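Local coordinates for cell surface protein (Putative S-layer protein) (Clostridioides difficile R20291, PDB 5NJL) that is a putative S-layer protein that shows cell adhesion in vitro and has an extended three-domain fold, at residues S19-L24 with T55-L60; N109-K114 with V128-D133; I141-K146 with V191-A196; T167-D172 with L178-E183. All blocks are in the same frame, centred on the assembly; numbering follows the deposited sequence. Where two conformers were deposited one is given.

Interaction 1: S19-L24 with T55-L60. With SO4 (sulfate ion), chain Q; SO4 (sulfate ion), chain B.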
loop_
_atom_site.group_PDB
_atom_site.type_symbol
_atom_site.label_atom_id
_atom_site.label_comp_id
_atom_site.label_asym_id
_atom_site.label_seq_id
_atom_site.Cartn_x
_atom_site.Cartn_y
_atom_site.Cartn_z
ATOM N N SER A 19 18.761 7.006 -6.034
ATOM C CA SER A 19 19.352 6.646 -4.764
ATOM C C SER A 19 18.384 5.910 -3.848
ATOM O O SER A 19 18.750 4.883 -3.255
ATOM C CB SER A 19 19.922 7.876 -4.071
ATOM O OG SER A 19 20.885 8.455 -4.924
ATOM N N LYS A 20 17.162 6.413 -3.752
ATOM C CA LYS A 20 16.140 5.766 -2.913
ATOM C C LYS A 20 15.709 4.409 -3.457
ATOM O O LYS A 20 15.618 3.449 -2.698
ATOM C CB LYS A 20 14.921 6.674 -2.734
ATOM C CG LYS A 20 15.220 7.897 -1.871
ATOM C CD LYS A 20 13.953 8.705 -1.564
ATOM C CE LYS A 20 14.164 9.716 -0.438
ATOM N NZ LYS A 20 14.739 10.988 -0.962
ATOM N N VAL A 21 15.460 4.319 -4.758
ATOM C CA VAL A 21 15.030 3.060 -5.371
ATOM C C VAL A 21 16.151 2.002 -5.324
ATOM O O VAL A 21 15.879 0.804 -5.147
ATOM C CB VAL A 21 14.516 3.271 -6.785
ATOM C CG1 VAL A 21 14.163 1.957 -7.463
ATOM C CG2 VAL A 21 13.294 4.159 -6.752
ATOM N N ARG A 22 17.398 2.433 -5.460
ATOM C CA ARG A 22 18.526 1.510 -5.320
ATOM C C ARG A 22 18.477 0.828 -3.952
ATOM O O ARG A 22 18.624 -0.420 -3.856
ATOM C CB ARG A 22 19.882 2.220 -5.526
ATOM C CG ARG A 22 21.115 1.343 -5.262
ATOM C CD ARG A 22 22.450 2.107 -5.245
ATOM N NE ARG A 22 22.803 2.684 -6.558
ATOM C CZ ARG A 22 22.867 3.997 -6.845
ATOM N NH1 ARG A 22 23.177 4.389 -8.067
ATOM N NH2 ARG A 22 22.609 4.933 -5.936
ATOM N N ASP A 23 18.257 1.629 -2.904
ATOM C CA ASP A 23 18.185 1.076 -1.549
ATOM C C ASP A 23 16.984 0.127 -1.375
ATOM O O ASP A 23 17.131 -0.937 -0.762
ATOM C CB ASP A 23 18.228 2.193 -0.490
ATOM C CG ASP A 23 19.574 2.945 -0.468
ATOM O OD1 ASP A 23 20.593 2.425 -0.989
ATOM O OD2 ASP A 23 19.610 4.070 0.076
ATOM N N LEU A 24 15.823 0.478 -1.939
ATOM C CA LEU A 24 14.643 -0.390 -1.904
ATOM C C LEU A 24 14.884 -1.704 -2.600
ATOM O O LEU A 24 14.480 -2.758 -2.102
ATOM C CB LEU A 24 13.433 0.267 -2.561
ATOM C CG LEU A 24 12.857 1.505 -1.848
ATOM C CD1 LEU A 24 11.716 2.009 -2.685
ATOM C CD2 LEU A 24 12.417 1.226 -0.410
ATOM N N THR A 55 14.398 -5.609 -12.759
ATOM C CA THR A 55 15.050 -6.417 -11.728
ATOM C C THR A 55 16.366 -5.880 -11.220
ATOM O O THR A 55 16.897 -6.415 -10.229
ATOM C CB THR A 55 15.283 -7.846 -12.230
ATOM O OG1 THR A 55 16.048 -7.810 -13.456
ATOM C CG2 THR A 55 13.932 -8.523 -12.465
ATOM N N ASN A 56 16.885 -4.823 -11.872
ATOM C CA ASN A 56 18.122 -4.153 -11.458
ATOM C C ASN A 56 17.912 -2.642 -11.595
ATOM O O ASN A 56 17.294 -2.179 -12.550
ATOM C CB ASN A 56 19.328 -4.555 -12.341
ATOM C CG ASN A 56 20.679 -4.134 -11.740
ATOM O OD1 ASN A 56 21.111 -2.956 -11.803
ATOM N ND2 ASN A 56 21.380 -5.121 -11.164
ATOM N N ILE A 57 18.444 -1.895 -10.644
ATOM C CA ILE A 57 18.410 -0.427 -10.658
ATOM C C ILE A 57 18.983 0.196 -11.949
ATOM O O ILE A 57 18.510 1.248 -12.387
ATOM C CB ILE A 57 19.097 0.150 -9.389
ATOM C CG1 ILE A 57 18.897 1.661 -9.271
ATOM C CG2 ILE A 57 20.573 -0.222 -9.304
ATOM C CD1 ILE A 57 17.451 2.101 -9.138
ATOM N N ASP A 58 19.966 -0.459 -12.568
ATOM C CA ASP A 58 20.520 0.039 -13.828
ATOM C C ASP A 58 19.485 0.128 -14.936
ATOM O O ASP A 58 19.584 1.004 -15.794
ATOM C CB ASP A 58 21.741 -0.757 -14.328
ATOM C CG ASP A 58 22.308 -0.146 -15.611
ATOM O OD1 ASP A 58 22.776 1.012 -15.536
ATOM O OD2 ASP A 58 22.196 -0.763 -16.690
ATOM N N GLU A 59 18.452 -0.709 -14.901
ATOM C CA GLU A 59 17.396 -0.584 -15.893
ATOM C C GLU A 59 16.707 0.781 -15.813
ATOM O O GLU A 59 16.379 1.370 -16.853
ATOM C CB GLU A 59 16.363 -1.696 -15.769
ATOM C CG GLU A 59 16.908 -3.071 -16.100
ATOM C CD GLU A 59 15.838 -4.127 -15.935
ATOM O OE1 GLU A 59 14.867 -4.121 -16.717
ATOM O OE2 GLU A 59 15.970 -4.931 -15.006
ATOM N N LEU A 60 16.496 1.265 -14.589
ATOM C CA LEU A 60 15.910 2.593 -14.375
ATOM C C LEU A 60 16.899 3.686 -14.759
ATOM O O LEU A 60 16.531 4.637 -15.438
ATOM C CB LEU A 60 15.448 2.773 -12.928
ATOM C CG LEU A 60 15.008 4.181 -12.527
ATOM C CD1 LEU A 60 13.794 4.581 -13.330
ATOM C CD2 LEU A 60 14.719 4.210 -11.041
HETATM S S SO4 Q . 18.848 -9.553 -12.910
HETATM O O1 SO4 Q . 18.020 -9.681 -14.128
HETATM O O2 SO4 Q . 20.070 -10.371 -13.061
HETATM O O3 SO4 Q . 19.225 -8.137 -12.708
HETATM O O4 SO4 Q . 18.081 -10.049 -11.745
HETATM S S SO4 B . 23.855 7.352 -3.177
HETATM O O1 SO4 B . 23.044 7.480 -4.392
HETATM O O2 SO4 B . 25.268 7.171 -3.606
HETATM O O3 SO4 B . 23.722 8.588 -2.363
HETATM O O4 SO4 B . 23.406 6.193 -2.364
#
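Ile57 carries most of this contact: its CD1 methyl reaches CG1 of Val21 at 3.7 Å and lies equally close to the backbone N of Arg22, while its CG1 rests 3.9 Å from CB of Arg22. The branch gets there because CG1 of Ile57 stands anti to the backbone N (chi1 -172°), directed at the helix 14-25, and the side chains of Ile57 and Val21 meet at a slant. Arg22 contributes only the root of its chain to this apolar patch. Its guanidinium travels on to the surface, where a sulfate, probably from the crystallisation liquor, sits at the edge of the group near its plane, with O1 3.0 Å from NH2. Val21, the more deeply buried neighbour, also meets CD2 of Leu60 loosely.

The start of the second helix is fixed by its own polar atoms. Asn56 is the N-cap; in the conformer described, its OD1 accepts from Asp58 N at 2.9 Å on a lone pair in the carbonyl plane. OE2 of Glu59 takes Thr55 N and, less closely, Asn56 N from one face of the carboxylate. Ile57 is thereby presented at a defined first turn. Val21 and Leu60 continue onto strands 40-45 and 72-79, so the pair is a capping-box helix start packed beside a second helix, both laid on one face of the mixed sheet of an alpha+beta domain.

Interaction 2: N109-K114 with V128-D133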
loop_
_atom_site.group_PDB
_atom_site.type_symbol
_atom_site.label_atom_id
_atom_site.label_comp_id
_atom_site.label_asym_id
_atom_site.label_seq_id
_atom_site.Cartn_x
_atom_site.Cartn_y
_atom_site.Cartn_z
ATOM N N ASN A 109 -18.858 -15.629 16.750
ATOM C CA ASN A 109 -19.909 -16.424 16.098
ATOM C C ASN A 109 -19.379 -17.700 15.509
ATOM O O ASN A 109 -19.988 -18.762 15.676
ATOM C CB ASN A 109 -20.625 -15.622 15.019
ATOM C CG ASN A 109 -21.468 -14.505 15.585
ATOM O OD1 ASN A 109 -21.971 -14.589 16.705
ATOM N ND2 ASN A 109 -21.652 -13.454 14.794
ATOM N N SER A 110 -18.234 -17.627 14.836
ATOM C CA SER A 110 -17.634 -18.812 14.242
ATOM C C SER A 110 -17.233 -19.865 15.281
ATOM O O SER A 110 -17.513 -21.064 15.122
ATOM C CB SER A 110 -16.407 -18.425 13.414
ATOM O OG SER A 110 -15.713 -19.592 13.021
ATOM N N ILE A 111 -16.556 -19.422 16.340
ATOM C CA ILE A 111 -16.158 -20.339 17.413
ATOM C C ILE A 111 -17.386 -20.987 18.086
ATOM O O ILE A 111 -17.406 -22.210 18.320
ATOM C CB ILE A 111 -15.272 -19.640 18.463
ATOM C CG1 ILE A 111 -13.914 -19.274 17.832
ATOM C CG2 ILE A 111 -15.051 -20.566 19.662
ATOM C CD1 ILE A 111 -13.073 -18.325 18.679
ATOM N N THR A 112 -18.395 -20.178 18.366
ATOM C CA THR A 112 -19.623 -20.660 19.018
ATOM C C THR A 112 -20.266 -21.760 18.139
ATOM O O THR A 112 -20.641 -22.825 18.633
ATOM C CB THR A 112 -20.574 -19.481 19.270
ATOM O OG1 THR A 112 -19.940 -18.551 20.144
ATOM C CG2 THR A 112 -21.904 -19.910 19.875
ATOM N N GLU A 113 -20.305 -21.526 16.826
ATOM C CA GLU A 113 -20.834 -22.518 15.886
ATOM C C GLU A 113 -19.938 -23.751 15.810
ATOM O O GLU A 113 -20.422 -24.865 15.924
ATOM C CB GLU A 113 -21.055 -21.890 14.503
ATOM C CG GLU A 113 -21.706 -22.812 13.467
ATOM C CD GLU A 113 -23.165 -23.166 13.760
ATOM O OE1 GLU A 113 -23.678 -24.101 13.099
ATOM O OE2 GLU A 113 -23.812 -22.527 14.631
ATOM N N LYS A 114 -18.635 -23.562 15.648
ATOM C CA LYS A 114 -17.704 -24.686 15.627
ATOM C C LYS A 114 -17.753 -25.553 16.890
ATOM O O LYS A 114 -17.606 -26.765 16.784
ATOM C CB LYS A 114 -16.256 -24.229 15.408
ATOM C CG LYS A 114 -15.883 -23.919 13.974
ATOM C CD LYS A 114 -14.504 -23.273 13.953
ATOM C CE LYS A 114 -13.811 -23.366 12.603
ATOM N NZ LYS A 114 -14.415 -22.459 11.603
ATOM N N VAL A 128 -16.281 -24.832 25.319
ATOM C CA VAL A 128 -15.791 -23.540 24.800
ATOM C C VAL A 128 -16.925 -22.562 24.792
ATOM O O VAL A 128 -18.032 -22.882 24.318
ATOM C CB VAL A 128 -15.233 -23.668 23.355
ATOM C CG1 VAL A 128 -14.749 -22.313 22.841
ATOM C CG2 VAL A 128 -14.091 -24.656 23.319
ATOM N N LYS A 129 -16.661 -21.367 25.304
ATOM C CA LYS A 129 -17.513 -20.227 25.088
ATOM C C LYS A 129 -16.717 -19.127 24.449
ATOM O O LYS A 129 -15.544 -18.925 24.776
ATOM C CB LYS A 129 -18.064 -19.695 26.400
ATOM C CG LYS A 129 -18.880 -20.675 27.197
ATOM C CD LYS A 129 -20.280 -20.775 26.689
ATOM C CE LYS A 129 -21.156 -21.431 27.735
ATOM N NZ LYS A 129 -22.452 -21.672 27.091
ATOM N N ALA A 130 -17.342 -18.386 23.541
ATOM C CA ALA A 130 -16.646 -17.273 22.932
ATOM C C ALA A 130 -17.590 -16.118 22.877
ATOM O O ALA A 130 -18.708 -16.260 22.358
ATOM C CB ALA A 130 -16.161 -17.638 21.542
ATOM N N SER A 131 -17.146 -14.979 23.375
ATOM C CA SER A 131 -17.999 -13.810 23.559
ATOM C C SER A 131 -17.362 -12.592 22.911
ATOM O O SER A 131 -16.171 -12.375 23.074
ATOM C CB SER A 131 -18.206 -13.523 25.053
ATOM O OG SER A 131 -18.703 -14.637 25.794
ATOM N N TYR A 132 -18.141 -11.788 22.179
ATOM C CA TYR A 132 -17.661 -10.486 21.715
ATOM C C TYR A 132 -18.274 -9.445 22.647
ATOM O O TYR A 132 -19.485 -9.309 22.729
ATOM C CB TYR A 132 -17.956 -10.183 20.222
ATOM C CG TYR A 132 -17.666 -8.720 19.933
ATOM C CD1 TYR A 132 -16.375 -8.225 20.030
ATOM C CD2 TYR A 132 -18.700 -7.801 19.679
ATOM C CE1 TYR A 132 -16.088 -6.879 19.833
ATOM C CE2 TYR A 132 -18.421 -6.446 19.466
ATOM C CZ TYR A 132 -17.113 -5.986 19.550
ATOM O OH TYR A 132 -16.812 -4.638 19.387
ATOM N N ASP A 133 -17.426 -8.781 23.408
ATOM C CA ASP A 133 -17.842 -7.754 24.337
ATOM C C ASP A 133 -17.814 -6.448 23.557
ATOM O O ASP A 133 -16.736 -5.915 23.275
ATOM C CB ASP A 133 -16.920 -7.718 25.546
ATOM C CG ASP A 133 -17.432 -6.793 26.659
ATOM O OD1 ASP A 133 -17.700 -5.600 26.397
ATOM O OD2 ASP A 133 -17.548 -7.249 27.802
#
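Ile111 meets the strand with its CG2 methyl, which fits between two residues of segment 128-133: CG1 of Val128 lies 3.6 Å away and CB of Ala130 3.7 Å. These partners are two positions apart and project from the same face of the strand, as alternate residues do, and the helix runs nearly antiparallel to them, its axis 7.4 Å from that of the strand. The Ile111 and Val128 side chains cross at about a right angle. On the isoleucine, CG2 is the branch placed anti to the backbone N, leaving CG1 (chi1 -68°) to carry CD1 onward to Ile141 of the next strand. Ala130 adds a single methyl, small enough for the helix to come close, and it touches CB of Ile111 as well as CG2.

Thr112 flanks this apolar pair on the more exposed side. Its OG1 stands 3.4 Å from the carbonyl O of Ala130, but the angle is poor and no hydrogen bond results; the hydroxyl is instead bonded to the carbonyl of Ala108, one turn back in its own helix. Tyr123 of helix 122-125 and Leu166 extend the apolar surface around Ile111 and Val128.

With no hydrogen bond or salt bridge joining the two segments, helix 101-115 is held against the three-stranded antiparallel sheet here by shape and apolar burial, and the Thr112 hydroxyl at the seam is satisfied within its own helix.

Interaction 3: I141-K146 with V191-A196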
loop_
_atom_site.group_PDB
_atom_site.type_symbol
_atom_site.label_atom_id
_atom_site.label_comp_id
_atom_site.label_asym_id
_atom_site.label_seq_id
_atom_site.Cartn_x
_atom_site.Cartn_y
_atom_site.Cartn_z
ATOM N N ILE A 141 -12.461 -15.670 25.066
ATOM C CA ILE A 141 -12.593 -17.102 24.924
ATOM C C ILE A 141 -12.443 -17.759 26.288
ATOM O O ILE A 141 -11.438 -17.549 26.988
ATOM C CB ILE A 141 -11.572 -17.605 23.927
ATOM C CG1 ILE A 141 -11.880 -16.983 22.541
ATOM C CG2 ILE A 141 -11.608 -19.124 23.815
ATOM C CD1 ILE A 141 -10.727 -17.105 21.594
ATOM N N THR A 142 -13.432 -18.569 26.677
ATOM C CA THR A 142 -13.417 -19.204 28.000
ATOM C C THR A 142 -13.532 -20.708 27.795
ATOM O O THR A 142 -14.468 -21.191 27.148
ATOM C CB THR A 142 -14.524 -18.636 28.881
ATOM O OG1 THR A 142 -14.160 -17.310 29.272
ATOM C CG2 THR A 142 -14.763 -19.468 30.119
ATOM N N LEU A 143 -12.582 -21.430 28.384
ATOM C CA LEU A 143 -12.420 -22.863 28.221
ATOM C C LEU A 143 -12.552 -23.530 29.571
ATOM O O LEU A 143 -12.125 -22.971 30.597
ATOM C CB LEU A 143 -11.033 -23.179 27.664
ATOM C CG LEU A 143 -10.582 -22.437 26.410
ATOM C CD1 LEU A 143 -9.135 -22.753 26.079
ATOM C CD2 LEU A 143 -11.471 -22.779 25.239
ATOM N N ARG A 144 -13.117 -24.730 29.569
ATOM C CA ARG A 144 -13.125 -25.578 30.746
ATOM C C ARG A 144 -12.884 -27.011 30.326
ATOM O O ARG A 144 -13.466 -27.453 29.337
ATOM C CB ARG A 144 -14.497 -25.404 31.367
ATOM C CG ARG A 144 -14.792 -26.091 32.647
ATOM C CD ARG A 144 -16.146 -25.574 33.161
ATOM N NE ARG A 144 -17.247 -26.086 32.342
ATOM C CZ ARG A 144 -18.526 -26.080 32.685
ATOM N NH1 ARG A 144 -18.943 -25.524 33.829
ATOM N NH2 ARG A 144 -19.405 -26.628 31.846
ATOM N N ASP A 145 -12.057 -27.742 31.069
ATOM C CA ASP A 145 -11.804 -29.151 30.775
ATOM C C ASP A 145 -13.154 -29.921 30.880
ATOM O O ASP A 145 -13.976 -29.612 31.732
ATOM C CB ASP A 145 -10.814 -29.794 31.758
ATOM C CG ASP A 145 -9.470 -29.065 31.858
ATOM O OD1 ASP A 145 -8.772 -28.966 30.827
ATOM O OD2 ASP A 145 -9.086 -28.670 32.999
ATOM N N LYS A 146 -13.391 -30.851 29.961
ATOM C CA LYS A 146 -14.615 -31.676 29.987
ATOM C C LYS A 146 -14.609 -32.720 31.104
ATOM O O LYS A 146 -15.659 -33.001 31.664
ATOM C CB LYS A 146 -14.801 -32.392 28.653
ATOM C CG LYS A 146 -15.069 -31.431 27.507
ATOM C CD LYS A 146 -15.218 -32.168 26.187
ATOM C CE LYS A 146 -15.982 -31.310 25.169
ATOM N NZ LYS A 146 -15.789 -31.882 23.820
ATOM N N VAL A 191 -1.205 -20.517 27.935
ATOM C CA VAL A 191 -0.785 -19.138 28.074
ATOM C C VAL A 191 -1.267 -18.350 26.867
ATOM O O VAL A 191 -1.706 -17.214 27.014
ATOM C CB VAL A 191 0.745 -19.029 28.239
ATOM C CG1 VAL A 191 1.222 -17.578 28.101
ATOM C CG2 VAL A 191 1.152 -19.589 29.599
ATOM N N LYS A 192 -1.187 -18.934 25.687
ATOM C CA LYS A 192 -1.777 -18.311 24.519
ATOM C C LYS A 192 -2.256 -19.347 23.551
ATOM O O LYS A 192 -1.767 -20.483 23.534
ATOM C CB LYS A 192 -0.803 -17.311 23.872
ATOM C CG LYS A 192 0.544 -17.846 23.484
ATOM C CD LYS A 192 1.515 -16.712 23.107
ATOM C CE LYS A 192 2.879 -17.300 22.796
ATOM N NZ LYS A 192 3.905 -16.340 22.333
ATOM N N LEU A 193 -3.277 -18.982 22.795
ATOM C CA LEU A 193 -3.860 -19.874 21.831
ATOM C C LEU A 193 -2.996 -19.945 20.579
ATOM O O LEU A 193 -2.266 -18.996 20.247
ATOM C CB LEU A 193 -5.268 -19.453 21.479
ATOM C CG LEU A 193 -6.266 -19.383 22.627
ATOM C CD1 LEU A 193 -7.524 -18.697 22.147
ATOM C CD2 LEU A 193 -6.570 -20.797 23.105
ATOM N N GLY A 194 -3.075 -21.081 19.899
ATOM C CA GLY A 194 -2.414 -21.225 18.602
ATOM C C GLY A 194 -3.070 -20.313 17.579
ATOM O O GLY A 194 -4.240 -19.922 17.718
ATOM N N VAL A 195 -2.315 -19.981 16.550
ATOM C CA VAL A 195 -2.812 -19.069 15.525
ATOM C C VAL A 195 -3.233 -19.781 14.237
ATOM O O VAL A 195 -2.874 -20.929 13.971
ATOM C CB VAL A 195 -1.792 -17.952 15.244
ATOM C CG1 VAL A 195 -1.605 -17.119 16.487
ATOM C CG2 VAL A 195 -0.460 -18.506 14.746
ATOM N N ALA A 196 -3.991 -19.071 13.417
ATOM C CA ALA A 196 -4.409 -19.566 12.132
ATOM C C ALA A 196 -3.178 -19.602 11.205
ATOM O O ALA A 196 -2.106 -19.071 11.537
ATOM C CB ALA A 196 -5.520 -18.697 11.555
#
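Leu193 projects from an irregular part of the chain into the face of strand 138-145, and its two methyls find different partners. CD1 makes the tight half of the contact, 3.6 Å from CD1 of Ile141, where the two side chains cross obliquely and touch through their last carbons. CD2 makes the slacker half, 4.4 Å from CD1 of Leu143. The backbones remain well apart, the nearest CA atoms, those of Ile141 and Leu193, being 9.7 Å from each other, so side chains alone span the gap. Ile141 can extend this far because CG1 leads away anti to the carbonyl carbon (chi1 -63°) and the chain then stays extended to CD1 (chi2 164°).

All three residues are buried, and others close round them: Leu166 and Ile122 pack on Leu193, while Ile122, Val128 and Ile190 pack on Leu143. The residues that alternate with them on the strand behave otherwise. Thr142 and Arg144 belong to the other face, where Thr142 OG1 bonds to Thr154 and the exposed Arg144 forms a salt bridge with Asp127. On the loop, Lys192 and Val195 are likewise exposed, on either side of the buried pair Leu193 and Gly194.

A contact made of methyl groups has little directional demand, so at Leu193 hydrophobic burial holds the loop to the sheet, whereas farther along the strand Asp145 OD1 accepts from Val187 N.

Interaction 4: T167-D172 with L178-E183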
loop_
_atom_site.group_PDB
_atom_site.type_symbol
_atom_site.label_atom_id
_atom_site.label_comp_id
_atom_site.label_asym_id
_atom_site.label_seq_id
_atom_site.Cartn_x
_atom_site.Cartn_y
_atom_site.Cartn_z
ATOM N N THR A 167 -8.356 -25.336 17.019
ATOM C CA THR A 167 -7.895 -26.649 16.576
ATOM C C THR A 167 -6.371 -26.787 16.600
ATOM O O THR A 167 -5.869 -27.905 16.578
ATOM C CB THR A 167 -8.408 -27.033 15.162
ATOM O OG1 THR A 167 -7.758 -26.232 14.176
ATOM C CG2 THR A 167 -9.888 -26.840 15.064
ATOM N N ALA A 168 -5.635 -25.675 16.644
ATOM C CA ALA A 168 -4.190 -25.688 16.733
ATOM C C ALA A 168 -3.699 -25.856 18.181
ATOM O O ALA A 168 -4.390 -25.537 19.153
ATOM C CB ALA A 168 -3.604 -24.414 16.133
ATOM N N ASN A 169 -2.467 -26.310 18.295
ATOM C CA ASN A 169 -1.815 -26.487 19.580
ATOM C C ASN A 169 -1.603 -25.142 20.252
ATOM O O ASN A 169 -0.996 -24.245 19.660
ATOM C CB ASN A 169 -0.448 -27.156 19.387
ATOM C CG ASN A 169 -0.548 -28.622 19.000
ATOM O OD1 ASN A 169 -1.618 -29.167 18.813
ATOM N ND2 ASN A 169 0.608 -29.285 18.943
ATOM N N PRO A 170 -2.113 -24.976 21.484
ATOM C CA PRO A 170 -1.809 -23.761 22.197
ATOM C C PRO A 170 -0.392 -23.812 22.771
ATOM O O PRO A 170 0.271 -24.833 22.677
ATOM C CB PRO A 170 -2.871 -23.748 23.306
ATOM C CG PRO A 170 -3.082 -25.201 23.606
ATOM C CD PRO A 170 -2.985 -25.869 22.267
ATOM N N VAL A 171 0.039 -22.717 23.367
ATOM C CA VAL A 171 1.345 -22.579 23.970
ATOM C C VAL A 171 1.248 -22.512 25.483
ATOM O O VAL A 171 0.409 -21.784 26.032
ATOM C CB VAL A 171 2.039 -21.319 23.433
ATOM C CG1 VAL A 171 3.413 -21.125 24.036
ATOM C CG2 VAL A 171 2.117 -21.407 21.922
ATOM N N ASP A 172 2.134 -23.248 26.154
ATOM C CA ASP A 172 2.214 -23.236 27.609
ATOM C C ASP A 172 3.370 -22.346 28.110
ATOM O O ASP A 172 3.996 -21.631 27.310
ATOM C CB ASP A 172 2.220 -24.687 28.162
ATOM C CG ASP A 172 3.567 -25.415 28.047
ATOM O OD1 ASP A 172 4.558 -24.834 27.542
ATOM O OD2 ASP A 172 3.606 -26.628 28.466
ATOM N N LEU A 178 1.824 -27.165 22.598
ATOM C CA LEU A 178 1.487 -28.379 23.324
ATOM C C LEU A 178 0.248 -29.021 22.715
ATOM O O LEU A 178 -0.695 -28.335 22.360
ATOM C CB LEU A 178 1.273 -27.947 24.794
ATOM C CG LEU A 178 1.060 -28.988 25.860
ATOM C CD1 LEU A 178 2.305 -29.844 26.029
ATOM C CD2 LEU A 178 0.672 -28.314 27.164
ATOM N N ASP A 179 0.248 -30.339 22.530
ATOM C CA ASP A 179 -0.899 -31.039 21.972
ATOM C C ASP A 179 -2.013 -31.180 23.036
ATOM O O ASP A 179 -1.766 -31.744 24.095
ATOM C CB ASP A 179 -0.459 -32.423 21.455
ATOM C CG ASP A 179 -1.583 -33.222 20.820
ATOM O OD1 ASP A 179 -2.772 -32.841 20.806
ATOM O OD2 ASP A 179 -1.279 -34.316 20.326
ATOM N N PRO A 180 -3.233 -30.685 22.752
ATOM C CA PRO A 180 -4.315 -30.767 23.758
ATOM C C PRO A 180 -4.759 -32.185 24.121
ATOM O O PRO A 180 -5.368 -32.361 25.161
ATOM C CB PRO A 180 -5.484 -30.037 23.092
ATOM C CG PRO A 180 -4.866 -29.173 22.056
ATOM C CD PRO A 180 -3.659 -29.911 21.566
ATOM N N SER A 181 -4.490 -33.161 23.257
ATOM C CA SER A 181 -4.766 -34.575 23.533
ATOM C C SER A 181 -3.661 -35.250 24.364
ATOM O O SER A 181 -3.757 -36.409 24.678
ATOM C CB SER A 181 -4.986 -35.330 22.212
ATOM O OG SER A 181 -3.813 -35.350 21.414
ATOM N N THR A 182 -2.600 -34.529 24.726
ATOM C CA THR A 182 -1.592 -35.069 25.643
ATOM C C THR A 182 -2.351 -35.528 26.918
ATOM O O THR A 182 -3.182 -34.787 27.454
ATOM C CB THR A 182 -0.539 -33.998 26.031
ATOM O OG1 THR A 182 0.156 -33.521 24.864
ATOM C CG2 THR A 182 0.473 -34.545 27.036
ATOM N N GLU A 183 -2.124 -36.753 27.390
ATOM C CA GLU A 183 -2.826 -37.191 28.610
ATOM C C GLU A 183 -2.257 -36.350 29.745
ATOM O O GLU A 183 -1.067 -36.083 29.804
ATOM C CB GLU A 183 -2.737 -38.713 28.864
ATOM C CG GLU A 183 -3.902 -39.489 28.245
ATOM C CD GLU A 183 -3.702 -41.001 28.192
ATOM O OE1 GLU A 183 -2.597 -41.492 28.515
ATOM O OE2 GLU A 183 -4.663 -41.712 27.813
#
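The flat amide of Asn169 has the carbonyl O of Leu178 almost straight over one face, 3.4 Å from its CG, and CD of Pro180 on that same side, 3.5 Å from OD1 and beyond that end of the group. The neighbouring segment is a type I beta turn, running from Asp179 to Thr182 and opening with an Asx turn. Side chains of Asn169 and Pro180 cross at about a right angle. At the root of the amide, CB of Asn169 presses on the carbonyl O of Leu178 at 3.2 Å. The puckered proline rings meet by their rims, CD of Pro170 lying 3.8 Å from CG of Pro180, and Ile122 of helix 122-125 packs against both.

A single hydrogen bond joins the segments: Leu178 N gives to Pro170 O at 2.8 Å, and the donor lies almost in line with the C=O bond. Beyond it the Leu178 side chain, CG anti to the backbone N (chi1 -173°), crosses that of Asp172 at about a right angle. The other oxygen of this carboxylate, OD1, is bonded to Thr174 in the connecting loop, which probably helps to fix the carboxylate where CD2 of Leu178 meets OD2.

Segment 178-183 is stiffened from within, in a region without regular helix or strand. The carbonyl O of Asp179 receives both the backbone N and the hydroxyl of Thr182. From one face, well above the carboxylate plane, OD1 of the Asp179 carboxylate accepts Ser181 OG in one conformer of that serine, and Ser181 N, which makes the Asx turn, at 3.0 Å.

Overall arrangement
Interaction 1 stands apart from the other three, its centre about 47 to 49 Å from theirs, as suits an extended molecule of several domains. Interactions 2, 3 and 4 share one region. Interactions 2 and 3, with centres 12 Å apart, lie on neighbouring strands of the same sheet, where Lys129 O and Thr142 N are 2.9 Å apart. Interactions 3 and 4 are closer still, 9 Å between centres; Val171 pairs with both Val191 and Lys192 in a classic beta bulge, and Ile122 packs on both contacts. Along the chain, interaction 4 falls wholly within the span bridged by interaction 3. Interactions 2 and 4 do not touch, but Tyr123 of helix 122-125 packs on both.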